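Local coordinates for acyl-CoA dehydrogenase domain protein Tcur3483 (Thermomonospora curvata, PDB 6WY9) that binds FAD and probably acts as a flavin-dependent oxidoreductase on CH-CH bonds, as acyl-CoA dehydrogenases generally do, at residues Tyr335-His340 and Val379-Gly384; Ala331-Gly336 and Glu388-Met393; Gly269-Arg274 and Glu371-Gln376. All coordinates share one frame; numbering follows the deposited sequence.

Contact 1. Residues Tyr335-His340 and Val379-Gly384. Unlike the reference sequence in segment 379-384: Ala383 (reference Gly). With FDA (dihydroflavine-adenine dinucleotide), chain C; GOL (glycerol), chain E.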
loop_
_atom_site.group_PDB
_atom_site.type_symbol
_atom_site.label_atom_id
_atom_site.label_comp_id
_atom_site.label_asym_id
_atom_site.label_seq_id
_atom_site.Cartn_x
_atom_site.Cartn_y
_atom_site.Cartn_z
ATOM N N TYR A 335 -6.533 -9.473 8.107
ATOM C CA TYR A 335 -6.266 -9.606 6.674
ATOM C C TYR A 335 -7.576 -9.713 5.879
ATOM O O TYR A 335 -7.767 -9.007 4.870
ATOM C CB TYR A 335 -5.383 -10.841 6.393
ATOM C CG TYR A 335 -5.241 -11.034 4.890
ATOM C CD1 TYR A 335 -4.492 -10.124 4.139
ATOM C CD2 TYR A 335 -5.927 -12.066 4.218
ATOM C CE1 TYR A 335 -4.386 -10.261 2.746
ATOM C CE2 TYR A 335 -5.829 -12.206 2.835
ATOM C CZ TYR A 335 -5.075 -11.295 2.100
ATOM O OH TYR A 335 -4.989 -11.422 0.711
ATOM N N GLY A 336 -8.505 -10.566 6.341
ATOM C CA GLY A 336 -9.725 -10.791 5.559
ATOM C C GLY A 336 -10.589 -9.545 5.446
ATOM O O GLY A 336 -10.990 -9.146 4.345
ATOM N N THR A 337 -10.843 -8.867 6.582
ATOM C CA THR A 337 -11.671 -7.651 6.532
ATOM C C THR A 337 -11.002 -6.515 5.725
ATOM O O THR A 337 -11.694 -5.767 5.004
ATOM C CB THR A 337 -12.042 -7.180 7.961
ATOM O OG1 THR A 337 -10.851 -6.894 8.717
ATOM C CG2 THR A 337 -12.846 -8.269 8.680
ATOM N N GLU A 338 -9.672 -6.371 5.779
ATOM C CA GLU A 338 -9.066 -5.356 4.917
ATOM C C GLU A 338 -9.117 -5.771 3.449
ATOM O O GLU A 338 -9.269 -4.916 2.555
ATOM C CB GLU A 338 -7.620 -5.047 5.381
ATOM C CG GLU A 338 -7.707 -4.362 6.802
ATOM C CD GLU A 338 -6.381 -4.262 7.505
ATOM O OE1 GLU A 338 -5.349 -4.691 6.933
ATOM O OE2 GLU A 338 -6.385 -3.827 8.667
ATOM N N THR A 339 -9.006 -7.073 3.180
ATOM C CA THR A 339 -9.161 -7.550 1.812
ATOM C C THR A 339 -10.582 -7.313 1.287
ATOM O O THR A 339 -10.748 -6.947 0.124
ATOM C CB THR A 339 -8.777 -9.028 1.732
ATOM O OG1 THR A 339 -7.387 -9.162 2.054
ATOM C CG2 THR A 339 -9.006 -9.602 0.315
ATOM N N HIS A 340 -11.623 -7.491 2.118
ATOM C CA HIS A 340 -12.970 -7.179 1.616
ATOM C C HIS A 340 -13.065 -5.736 1.127
ATOM O O HIS A 340 -13.681 -5.465 0.082
ATOM C CB HIS A 340 -14.051 -7.408 2.676
ATOM C CG HIS A 340 -14.053 -8.789 3.246
ATOM N ND1 HIS A 340 -14.774 -9.128 4.370
ATOM C CD2 HIS A 340 -13.403 -9.915 2.860
ATOM C CE1 HIS A 340 -14.563 -10.404 4.661
ATOM N NE2 HIS A 340 -13.723 -10.901 3.764
ATOM N N VAL A 379 -17.256 -1.198 8.256
ATOM C CA VAL A 379 -17.540 -1.582 9.639
ATOM C C VAL A 379 -16.578 -2.658 10.137
ATOM O O VAL A 379 -16.196 -2.658 11.307
ATOM C CB VAL A 379 -18.981 -2.074 9.771
ATOM C CG1 VAL A 379 -19.190 -2.690 11.211
ATOM C CG2 VAL A 379 -19.963 -0.930 9.436
ATOM N N ASN A 380 -16.250 -3.641 9.291
ATOM C CA ASN A 380 -15.761 -4.902 9.862
ATOM C C ASN A 380 -14.282 -4.885 10.164
ATOM O O ASN A 380 -13.792 -5.845 10.768
ATOM C CB ASN A 380 -16.094 -6.079 8.937
ATOM C CG ASN A 380 -17.602 -6.320 8.860
ATOM O OD1 ASN A 380 -18.316 -6.194 9.865
ATOM N ND2 ASN A 380 -18.086 -6.619 7.691
ATOM N N THR A 381 -13.572 -3.820 9.789
ATOM C CA THR A 381 -12.213 -3.645 10.284
ATOM C C THR A 381 -12.164 -3.176 11.739
ATOM O O THR A 381 -11.081 -3.209 12.335
ATOM C CB THR A 381 -11.414 -2.668 9.400
ATOM O OG1 THR A 381 -12.028 -1.374 9.454
ATOM C CG2 THR A 381 -11.328 -3.181 7.942
ATOM N N PHE A 382 -13.286 -2.713 12.331
ATOM C CA PHE A 382 -13.290 -2.445 13.747
ATOM C C PHE A 382 -14.323 -3.249 14.530
ATOM O O PHE A 382 -14.192 -3.317 15.749
ATOM C CB PHE A 382 -13.462 -0.925 14.048
ATOM C CG PHE A 382 -14.705 -0.314 13.472
ATOM C CD1 PHE A 382 -15.932 -0.464 14.113
ATOM C CD2 PHE A 382 -14.654 0.441 12.290
ATOM C CE1 PHE A 382 -17.094 0.109 13.591
ATOM C CE2 PHE A 382 -15.850 1.045 11.782
ATOM C CZ PHE A 382 -17.026 0.855 12.392
ATOM N N ALA A 383 -15.330 -3.855 13.882
ATOM C CA ALA A 383 -16.241 -4.754 14.600
ATOM C C ALA A 383 -15.610 -6.146 14.713
ATOM O O ALA A 383 -14.761 -6.523 13.902
ATOM C CB ALA A 383 -17.597 -4.845 13.889
ATOM N N GLY A 384 -16.039 -6.909 15.718
ATOM C CA GLY A 384 -15.463 -8.229 15.986
ATOM C C GLY A 384 -13.973 -8.234 16.292
ATOM O O GLY A 384 -13.251 -9.150 15.859
HETATM P PA FDA C . -13.449 3.085 19.537
HETATM O O1A FDA C . -13.720 4.532 19.797
HETATM O O2A FDA C . -13.095 2.155 20.709
HETATM O O5B FDA C . -12.070 2.988 18.558
HETATM C C5B FDA C . -12.317 3.741 17.401
HETATM C C4B FDA C . -11.091 3.558 16.488
HETATM O O4B FDA C . -9.897 3.897 17.342
HETATM C C3B FDA C . -10.818 2.096 16.129
HETATM O O3B FDA C . -11.461 1.709 14.971
HETATM C C2B FDA C . -9.326 2.130 15.852
HETATM O O2B FDA C . -8.965 2.828 14.599
HETATM C C1B FDA C . -8.765 3.041 16.987
HETATM N N9A FDA C . -8.255 2.322 18.152
HETATM C C8A FDA C . -8.957 1.869 19.287
HETATM N N7A FDA C . -8.156 1.309 20.187
HETATM C C5A FDA C . -6.895 1.386 19.637
HETATM C C6A FDA C . -5.654 0.933 20.111
HETATM N N6A FDA C . -5.533 0.316 21.302
HETATM N N1A FDA C . -4.535 1.116 19.376
HETATM C C2A FDA C . -4.736 1.742 18.180
HETATM N N3A FDA C . -5.857 2.222 17.588
HETATM C C4A FDA C . -6.931 2.029 18.370
HETATM N N1 FDA C . -21.360 -4.175 19.415
HETATM C C2 FDA C . -22.133 -4.990 20.268
HETATM O O2 FDA C . -21.917 -4.994 21.500
HETATM N N3 FDA C . -23.113 -5.763 19.656
HETATM C C4 FDA C . -23.382 -5.770 18.268
HETATM O O4 FDA C . -24.286 -6.470 17.829
HETATM C C4X FDA C . -22.549 -4.907 17.474
HETATM N N5 FDA C . -22.751 -4.853 16.094
HETATM C C5X FDA C . -22.338 -3.732 15.425
HETATM C C6 FDA C . -22.840 -3.417 14.217
HETATM C C7 FDA C . -22.403 -2.233 13.572
HETATM C C7M FDA C . -22.961 -1.933 12.303
HETATM C C8 FDA C . -21.477 -1.422 14.114
HETATM C C8M FDA C . -21.011 -0.193 13.439
HETATM C C9 FDA C . -20.933 -1.759 15.342
HETATM C C9A FDA C . -21.377 -2.904 15.996
HETATM N N10 FDA C . -20.837 -3.266 17.241
HETATM C C10 FDA C . -21.596 -4.134 18.032
HETATM C "C1'" FDA C . -19.894 -2.327 17.913
HETATM C "C2'" FDA C . -18.410 -2.695 17.637
HETATM O "O2'" FDA C . -18.060 -3.805 18.315
HETATM C "C3'" FDA C . -17.607 -1.398 18.105
HETATM O "O3'" FDA C . -17.840 -0.318 17.223
HETATM C "C4'" FDA C . -16.123 -1.703 18.240
HETATM O "O4'" FDA C . -15.974 -2.544 19.332
HETATM C "C5'" FDA C . -15.354 -0.359 18.345
HETATM O "O5'" FDA C . -15.780 0.283 19.510
HETATM P P FDA C . -15.992 1.877 19.201
HETATM O O1P FDA C . -16.950 1.924 18.112
HETATM O O2P FDA C . -16.308 2.543 20.532
HETATM O O3P FDA C . -14.580 2.501 18.589
HETATM C C1 GOL E . -8.852 1.249 6.474
HETATM O O1 GOL E . -9.405 0.957 5.170
HETATM C C2 GOL E . -8.692 -0.126 7.171
HETATM O O2 GOL E . -9.932 -0.699 7.443
HETATM C C3 GOL E . -7.949 0.038 8.541
HETATM O O3 GOL E . -7.761 -1.282 9.155
HETATM O O HOH W 1 -16.414 -7.029 5.514
#
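In the C-terminal helical domain of the acyl-CoA dehydrogenase fold, Thr337 and Glu338 on helix 326-350 meet Asn380 and Thr381 beside the flavin pocket. The methyl of Thr337 rests on the backbone carbonyl of Asn380, CG2 to O 3.3 Å, and also touches the CB of Asn380 as the two side chains cross nearly at right angles. It is put there by a chi1 of 60°, which sets CG2 anti to the carbonyl carbon and tucks OG1 between backbone N and C, where it bonds to Lys333 O and Asn387. The CG2 of Thr381 lies 3.8 Å from Thr337 OG1 and also packs on Glu338 CG. On the His340 side a water joins His340 ND1 (2.9 Å) to Asn380 ND2 (2.8 Å), accepting from the amide and lying in the plane of the imidazole. Glu338 OE1 pairs with Arg391, while OE2 takes bonds from Asn387 and from O3 of a glycerol (2.9 Å). Without the carboxylate and CG, as with an alanine at Glu338, Arg391 is likely to lose this salt-bridge partner and Thr381 CG2 part of its packing. Toward the cofactor, Val379 CG1 lies 3.8 Å from the flavin methyl C8M, and Phe382 CB is 3.4 Å from the ribose oxygen O3B. With no direct hydrogen bond between the two segments, the join depends on methyl packing and one bridging water, and the polar ends of Thr337 and Glu338 are satisfied by neighbouring residues.

Contact 2. Residues Ala331-Gly336 and Glu388-Met393. With FDA (dihydroflavine-adenine dinucleotide), chain C.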
loop_
_atom_site.group_PDB
_atom_site.type_symbol
_atom_site.label_atom_id
_atom_site.label_comp_id
_atom_site.label_asym_id
_atom_site.label_seq_id
_atom_site.Cartn_x
_atom_site.Cartn_y
_atom_site.Cartn_z
ATOM N N ALA A 331 -4.593 -12.379 12.916
ATOM C CA ALA A 331 -4.016 -12.128 11.588
ATOM C C ALA A 331 -5.054 -12.403 10.501
ATOM O O ALA A 331 -5.200 -11.629 9.544
ATOM C CB ALA A 331 -2.765 -13.011 11.381
ATOM N N THR A 332 -5.801 -13.499 10.646
ATOM C CA THR A 332 -6.761 -13.866 9.604
ATOM C C THR A 332 -7.912 -12.877 9.534
ATOM O O THR A 332 -8.354 -12.511 8.446
ATOM C CB THR A 332 -7.336 -15.248 9.867
ATOM O OG1 THR A 332 -6.278 -16.200 9.883
ATOM C CG2 THR A 332 -8.352 -15.620 8.725
ATOM N N LYS A 333 -8.439 -12.469 10.693
ATOM C CA LYS A 333 -9.540 -11.502 10.668
ATOM C C LYS A 333 -9.067 -10.155 10.137
ATOM O O LYS A 333 -9.759 -9.506 9.333
ATOM C CB LYS A 333 -10.146 -11.398 12.075
ATOM C CG LYS A 333 -11.412 -10.546 12.237
ATOM C CD LYS A 333 -11.076 -9.056 12.263
ATOM C CE LYS A 333 -12.282 -8.221 12.745
ATOM N NZ LYS A 333 -11.967 -6.745 12.676
ATOM N N ALA A 334 -7.899 -9.676 10.568
ATOM C CA ALA A 334 -7.514 -8.361 10.058
ATOM C C ALA A 334 -7.235 -8.427 8.555
ATOM O O ALA A 334 -7.650 -7.537 7.789
ATOM C CB ALA A 334 -6.299 -7.814 10.823
ATOM N N TYR A 335 -6.533 -9.473 8.107
ATOM C CA TYR A 335 -6.266 -9.606 6.674
ATOM C C TYR A 335 -7.576 -9.713 5.879
ATOM O O TYR A 335 -7.767 -9.007 4.870
ATOM C CB TYR A 335 -5.383 -10.841 6.393
ATOM C CG TYR A 335 -5.241 -11.034 4.890
ATOM C CD1 TYR A 335 -4.492 -10.124 4.139
ATOM C CD2 TYR A 335 -5.927 -12.066 4.218
ATOM C CE1 TYR A 335 -4.386 -10.261 2.746
ATOM C CE2 TYR A 335 -5.829 -12.206 2.835
ATOM C CZ TYR A 335 -5.075 -11.295 2.100
ATOM O OH TYR A 335 -4.989 -11.422 0.711
ATOM N N GLY A 336 -8.505 -10.566 6.341
ATOM C CA GLY A 336 -9.725 -10.791 5.559
ATOM C C GLY A 336 -10.589 -9.545 5.446
ATOM O O GLY A 336 -10.990 -9.146 4.345
ATOM N N GLU A 388 -6.273 -2.705 14.757
ATOM C CA GLU A 388 -5.048 -2.267 15.454
ATOM C C GLU A 388 -4.702 -3.184 16.631
ATOM O O GLU A 388 -3.530 -3.500 16.876
ATOM C CB GLU A 388 -5.192 -0.829 15.981
ATOM C CG GLU A 388 -5.067 0.235 14.811
ATOM C CD GLU A 388 -6.441 0.629 14.211
ATOM O OE1 GLU A 388 -7.376 -0.206 14.280
ATOM O OE2 GLU A 388 -6.574 1.779 13.702
ATOM N N VAL A 389 -5.698 -3.515 17.423
ATOM C CA VAL A 389 -5.478 -4.359 18.592
ATOM C C VAL A 389 -5.135 -5.774 18.147
ATOM O O VAL A 389 -4.308 -6.460 18.769
ATOM C CB VAL A 389 -6.717 -4.292 19.491
ATOM C CG1 VAL A 389 -6.653 -5.333 20.639
ATOM C CG2 VAL A 389 -6.833 -2.865 20.040
ATOM N N LEU A 390 -5.755 -6.226 17.057
ATOM C CA LEU A 390 -5.410 -7.544 16.529
ATOM C C LEU A 390 -3.943 -7.583 16.087
ATOM O O LEU A 390 -3.234 -8.559 16.342
ATOM C CB LEU A 390 -6.363 -7.888 15.381
ATOM C CG LEU A 390 -7.811 -8.052 15.883
ATOM C CD1 LEU A 390 -8.694 -8.517 14.703
ATOM C CD2 LEU A 390 -7.953 -9.009 17.024
ATOM N N ARG A 391 -3.454 -6.507 15.454
ATOM C CA ARG A 391 -2.027 -6.449 15.100
ATOM C C ARG A 391 -1.126 -6.428 16.346
ATOM O O ARG A 391 -0.071 -7.088 16.359
ATOM C CB ARG A 391 -1.751 -5.217 14.196
ATOM C CG ARG A 391 -2.267 -5.374 12.751
ATOM C CD ARG A 391 -1.786 -4.189 11.830
ATOM N NE ARG A 391 -1.927 -4.535 10.424
ATOM C CZ ARG A 391 -3.084 -4.502 9.758
ATOM N NH1 ARG A 391 -4.215 -4.123 10.367
ATOM N NH2 ARG A 391 -3.112 -4.867 8.489
ATOM N N ASP A 392 -1.518 -5.699 17.399
ATOM C CA ASP A 392 -0.783 -5.769 18.669
ATOM C C ASP A 392 -0.657 -7.217 19.123
ATOM O O ASP A 392 0.387 -7.638 19.614
ATOM C CB ASP A 392 -1.490 -5.021 19.803
ATOM C CG ASP A 392 -1.548 -3.496 19.613
ATOM O OD1 ASP A 392 -0.906 -2.939 18.708
ATOM O OD2 ASP A 392 -2.286 -2.879 20.412
ATOM N N MET A 393 -1.782 -7.946 19.087
ATOM C CA MET A 393 -1.809 -9.318 19.573
ATOM C C MET A 393 -0.971 -10.227 18.678
ATOM O O MET A 393 -0.314 -11.142 19.179
ATOM C CB MET A 393 -3.253 -9.817 19.641
ATOM C CG MET A 393 -4.055 -9.269 20.796
ATOM S SD MET A 393 -5.820 -9.680 20.685
ATOM C CE MET A 393 -6.255 -8.886 22.254
HETATM P PA FDA C . -13.449 3.085 19.537
HETATM O O1A FDA C . -13.720 4.532 19.797
HETATM O O2A FDA C . -13.095 2.155 20.709
HETATM O O5B FDA C . -12.070 2.988 18.558
HETATM C C5B FDA C . -12.317 3.741 17.401
HETATM C C4B FDA C . -11.091 3.558 16.488
HETATM O O4B FDA C . -9.897 3.897 17.342
HETATM C C3B FDA C . -10.818 2.096 16.129
HETATM O O3B FDA C . -11.461 1.709 14.971
HETATM C C2B FDA C . -9.326 2.130 15.852
HETATM O O2B FDA C . -8.965 2.828 14.599
HETATM C C1B FDA C . -8.765 3.041 16.987
HETATM N N9A FDA C . -8.255 2.322 18.152
HETATM C C8A FDA C . -8.957 1.869 19.287
HETATM N N7A FDA C . -8.156 1.309 20.187
HETATM C C5A FDA C . -6.895 1.386 19.637
HETATM C C6A FDA C . -5.654 0.933 20.111
HETATM N N6A FDA C . -5.533 0.316 21.302
HETATM N N1A FDA C . -4.535 1.116 19.376
HETATM C C2A FDA C . -4.736 1.742 18.180
HETATM N N3A FDA C . -5.857 2.222 17.588
HETATM C C4A FDA C . -6.931 2.029 18.370
HETATM N N1 FDA C . -21.360 -4.175 19.415
HETATM C C2 FDA C . -22.133 -4.990 20.268
HETATM O O2 FDA C . -21.917 -4.994 21.500
HETATM N N3 FDA C . -23.113 -5.763 19.656
HETATM C C4 FDA C . -23.382 -5.770 18.268
HETATM O O4 FDA C . -24.286 -6.470 17.829
HETATM C C4X FDA C . -22.549 -4.907 17.474
HETATM N N5 FDA C . -22.751 -4.853 16.094
HETATM C C5X FDA C . -22.338 -3.732 15.425
HETATM C C6 FDA C . -22.840 -3.417 14.217
HETATM C C7 FDA C . -22.403 -2.233 13.572
HETATM C C7M FDA C . -22.961 -1.933 12.303
HETATM C C8 FDA C . -21.477 -1.422 14.114
HETATM C C8M FDA C . -21.011 -0.193 13.439
HETATM C C9 FDA C . -20.933 -1.759 15.342
HETATM C C9A FDA C . -21.377 -2.904 15.996
HETATM N N10 FDA C . -20.837 -3.266 17.241
HETATM C C10 FDA C . -21.596 -4.134 18.032
HETATM C "C1'" FDA C . -19.894 -2.327 17.913
HETATM C "C2'" FDA C . -18.410 -2.695 17.637
HETATM O "O2'" FDA C . -18.060 -3.805 18.315
HETATM C "C3'" FDA C . -17.607 -1.398 18.105
HETATM O "O3'" FDA C . -17.840 -0.318 17.223
HETATM C "C4'" FDA C . -16.123 -1.703 18.240
HETATM O "O4'" FDA C . -15.974 -2.544 19.332
HETATM C "C5'" FDA C . -15.354 -0.359 18.345
HETATM O "O5'" FDA C . -15.780 0.283 19.510
HETATM P P FDA C . -15.992 1.877 19.201
HETATM O O1P FDA C . -16.950 1.924 18.112
HETATM O O2P FDA C . -16.308 2.543 20.532
HETATM O O3P FDA C . -14.580 2.501 18.589
#
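Leu390 packs against Lys333 and Ala334 where two helices of the C-terminal helical domain, 326-350 and 387-399, meet; segments 331-336 and 388-393 run roughly antiparallel, their axes at 142° and 9.2 Å apart at closest approach. The tight part is a single methyl: Leu390 CD1 presses on the middle of the lysine chain, 3.5 Å from Lys333 CD, closer than usual for two carbons, and the side chains cross at about a right angle. Lys333 reaches this place because its chain bends at chi2 (-78°) and is extended beyond, which carries NZ past the leucine to the carbonyl oxygens of Gly385, Asn380 and Ala383 and to Asn387 OD1. The buried ammonium is held by several oxygens. Packing is looser around the partly exposed Arg391, whose NH1 comes only to 4.3 Å from Ala334 CB, the methyl lying oblique to the guanidinium. That group is held mainly by charge, NE pairing with an acidic side chain of a neighbouring subunit. Away from helix 326-350, segment 388-393 serves the cofactor. Val389 CG2 approaches the adenine amino nitrogen N6A at 3.7 Å, and Glu388 OE2 accepts a 2.8 Å hydrogen bond from the ribose hydroxyl O2B.

Contact 3. Residues Gly269-Arg274 and Glu371-Gln376. With GOL (glycerol), chain L.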
loop_
_atom_site.group_PDB
_atom_site.type_symbol
_atom_site.label_atom_id
_atom_site.label_comp_id
_atom_site.label_asym_id
_atom_site.label_seq_id
_atom_site.Cartn_x
_atom_site.Cartn_y
_atom_site.Cartn_z
ATOM N N GLY A 269 -16.389 -13.201 3.183
ATOM C CA GLY A 269 -15.423 -13.339 2.110
ATOM C C GLY A 269 -15.959 -14.187 0.971
ATOM O O GLY A 269 -15.724 -13.886 -0.198
ATOM N N GLY A 270 -16.689 -15.254 1.298
ATOM C CA GLY A 270 -17.323 -16.049 0.263
ATOM C C GLY A 270 -18.178 -15.196 -0.654
ATOM O O GLY A 270 -18.139 -15.340 -1.878
ATOM N N ARG A 271 -18.916 -14.250 -0.072
ATOM C CA ARG A 271 -19.767 -13.372 -0.866
ATOM C C ARG A 271 -18.948 -12.464 -1.789
ATOM O O ARG A 271 -19.327 -12.229 -2.944
ATOM C CB ARG A 271 -20.646 -12.541 0.069
ATOM C CG ARG A 271 -21.571 -11.655 -0.711
ATOM C CD ARG A 271 -22.755 -11.160 0.079
ATOM N NE ARG A 271 -23.577 -10.364 -0.819
ATOM C CZ ARG A 271 -24.435 -9.429 -0.445
ATOM N NH1 ARG A 271 -24.613 -9.164 0.840
ATOM N NH2 ARG A 271 -25.116 -8.767 -1.368
ATOM N N MET A 272 -17.833 -11.927 -1.304
ATOM C CA MET A 272 -16.999 -11.095 -2.177
ATOM C C MET A 272 -16.360 -11.899 -3.313
ATOM O O MET A 272 -16.101 -11.356 -4.407
ATOM C CB MET A 272 -15.894 -10.395 -1.365
ATOM C CG MET A 272 -16.445 -9.412 -0.334
ATOM S SD MET A 272 -17.568 -8.211 -1.059
ATOM C CE MET A 272 -16.637 -7.542 -2.463
ATOM N N ILE A 273 -16.060 -13.167 -3.075
ATOM C CA ILE A 273 -15.557 -14.010 -4.162
ATOM C C ILE A 273 -16.613 -14.146 -5.255
ATOM O O ILE A 273 -16.327 -13.993 -6.458
ATOM C CB ILE A 273 -15.126 -15.383 -3.609
ATOM C CG1 ILE A 273 -13.841 -15.236 -2.786
ATOM C CG2 ILE A 273 -14.899 -16.401 -4.758
ATOM C CD1 ILE A 273 -13.435 -16.515 -2.013
ATOM N N ARG A 274 -17.862 -14.410 -4.855
ATOM C CA ARG A 274 -18.950 -14.505 -5.837
ATOM C C ARG A 274 -19.123 -13.204 -6.634
ATOM O O ARG A 274 -19.362 -13.230 -7.854
ATOM C CB ARG A 274 -20.271 -14.874 -5.144
ATOM C CG ARG A 274 -20.290 -16.245 -4.485
ATOM C CD ARG A 274 -19.831 -17.342 -5.438
ATOM N NE ARG A 274 -20.301 -18.679 -5.070
ATOM C CZ ARG A 274 -21.470 -19.201 -5.447
ATOM N NH1 ARG A 274 -22.318 -18.505 -6.195
ATOM N NH2 ARG A 274 -21.796 -20.425 -5.070
ATOM N N GLU A 371 -21.791 -1.431 -4.672
ATOM C CA GLU A 371 -21.937 -0.081 -4.140
ATOM C C GLU A 371 -22.392 -0.127 -2.672
ATOM O O GLU A 371 -21.814 0.549 -1.816
ATOM C CB GLU A 371 -22.908 0.706 -5.011
ATOM C CG GLU A 371 -22.877 2.228 -4.778
ATOM C CD GLU A 371 -23.595 2.648 -3.510
ATOM O OE1 GLU A 371 -24.606 1.994 -3.139
ATOM O OE2 GLU A 371 -23.156 3.659 -2.902
ATOM N N GLN A 372 -23.441 -0.903 -2.355
ATOM C CA GLN A 372 -23.893 -0.923 -0.964
ATOM C C GLN A 372 -22.878 -1.603 -0.026
ATOM O O GLN A 372 -22.638 -1.118 1.097
ATOM C CB GLN A 372 -25.268 -1.584 -0.848
ATOM C CG GLN A 372 -25.699 -1.707 0.624
ATOM C CD GLN A 372 -27.153 -2.049 0.758
ATOM O OE1 GLN A 372 -27.697 -2.758 -0.079
ATOM N NE2 GLN A 372 -27.807 -1.538 1.801
ATOM N N LEU A 373 -22.215 -2.674 -0.491
ATOM C CA LEU A 373 -21.230 -3.369 0.348
ATOM C C LEU A 373 -20.025 -2.494 0.637
ATOM O O LEU A 373 -19.429 -2.612 1.706
ATOM C CB LEU A 373 -20.777 -4.690 -0.313
ATOM C CG LEU A 373 -21.798 -5.841 -0.162
ATOM C CD1 LEU A 373 -21.465 -7.022 -1.081
ATOM C CD2 LEU A 373 -21.921 -6.315 1.307
ATOM N N SER A 374 -19.627 -1.636 -0.311
ATOM C CA SER A 374 -18.581 -0.653 -0.026
ATOM C C SER A 374 -18.936 0.235 1.159
ATOM O O SER A 374 -18.040 0.684 1.886
ATOM C CB SER A 374 -18.349 0.260 -1.232
ATOM O OG SER A 374 -17.806 -0.465 -2.311
ATOM N N ARG A 375 -20.216 0.558 1.326
ATOM C CA ARG A 375 -20.597 1.403 2.453
ATOM C C ARG A 375 -20.718 0.618 3.748
ATOM O O ARG A 375 -20.910 1.233 4.804
ATOM C CB ARG A 375 -21.927 2.128 2.161
ATOM C CG ARG A 375 -21.872 3.029 0.928
ATOM C CD ARG A 375 -23.209 3.712 0.738
ATOM N NE ARG A 375 -24.091 2.991 -0.182
ATOM C CZ ARG A 375 -25.275 2.463 0.145
ATOM N NH1 ARG A 375 -25.728 2.504 1.419
ATOM N NH2 ARG A 375 -25.989 1.861 -0.811
ATOM N N GLN A 376 -20.631 -0.716 3.686
ATOM C CA GLN A 376 -20.700 -1.557 4.880
ATOM C C GLN A 376 -19.360 -2.172 5.256
ATOM O O GLN A 376 -19.089 -2.351 6.451
ATOM C CB GLN A 376 -21.732 -2.691 4.700
ATOM C CG GLN A 376 -23.072 -2.256 4.221
ATOM C CD GLN A 376 -24.006 -3.435 4.000
ATOM O OE1 GLN A 376 -23.578 -4.583 4.043
ATOM N NE2 GLN A 376 -25.283 -3.156 3.763
HETATM C C1 GOL L . -26.313 -5.945 1.628
HETATM O O1 GOL L . -26.196 -6.944 2.537
HETATM C C2 GOL L . -26.760 -6.510 0.252
HETATM O O2 GOL L . -28.095 -6.728 0.191
HETATM C C3 GOL L . -26.202 -5.394 -0.672
HETATM O O3 GOL L . -27.193 -5.056 -1.580
#
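Leu373 of helix 369-380 reaches between Arg271 and Met272 of helix 263-286, bridging two helices of the C-terminal helical domain whose nearest CA atoms, in Met272 and Leu373, are still 9.2 Å apart. The gap is spanned by long side chains. Arg271 does so nearly straight: CG stands anti to the backbone N (chi1 -178°), and the chain stays extended as far as NE. Its guanidinium ends with one face against the leucine, Leu373 CD1 sitting over the centre, 3.9 Å from Arg271 CZ. The other methyl, Leu373 CD2, lies 3.9 Å from Arg271 NH1. Met272 takes the contrasting shape. Its bend at chi2 (-53°) turns the sulfur to the same leucine methyl, Met272 SD to Leu373 CD1 4.1 Å, the two side chains running alongside one another in opposite senses. A glycerol, probably from the crystallisation liquor, adds an indirect link: its O1 accepts from Arg271 NH1 (3.2 Å), at the edge of the guanidinium and near its plane, and its O3 donates to Gln372 OE1 (2.8 Å). Arg271 NH2 is bound to Gln369, while Met272 also packs on Val343 and Gln344 of helix 326-350. Within segment 371-376, Arg375 grips Glu371 side-on with two nitrogens; NE meets Glu371 OE2 27° out of the carboxylate plane, whereas NH2 reaches the syn lone pair of Glu371 OE1 at 2.7 Å, in the guanidinium plane.

All three contacts lie in the C-terminal helical domain. Contacts 1 and 2 use overlapping parts of helix 326-350, with Tyr335 and Gly336 in common; their centres are 9 Å apart, and they are tied by the salt bridge Glu338 OE1 to Arg391 NH2 (2.7 Å). Both touch the cofactor. Contact 3 shares helix 369-380 with contact 1 but lies away from the flavin site, and meets contact 1 where Gly269 packs on His340. Contact 2 is the buried one; contacts 1 and 3 are partly buried. None has a direct hydrogen bond between its segments: contact 1 adds a water bridge, contact 2 a tight aliphatic touch, and contact 3 a methyl over a guanidinium.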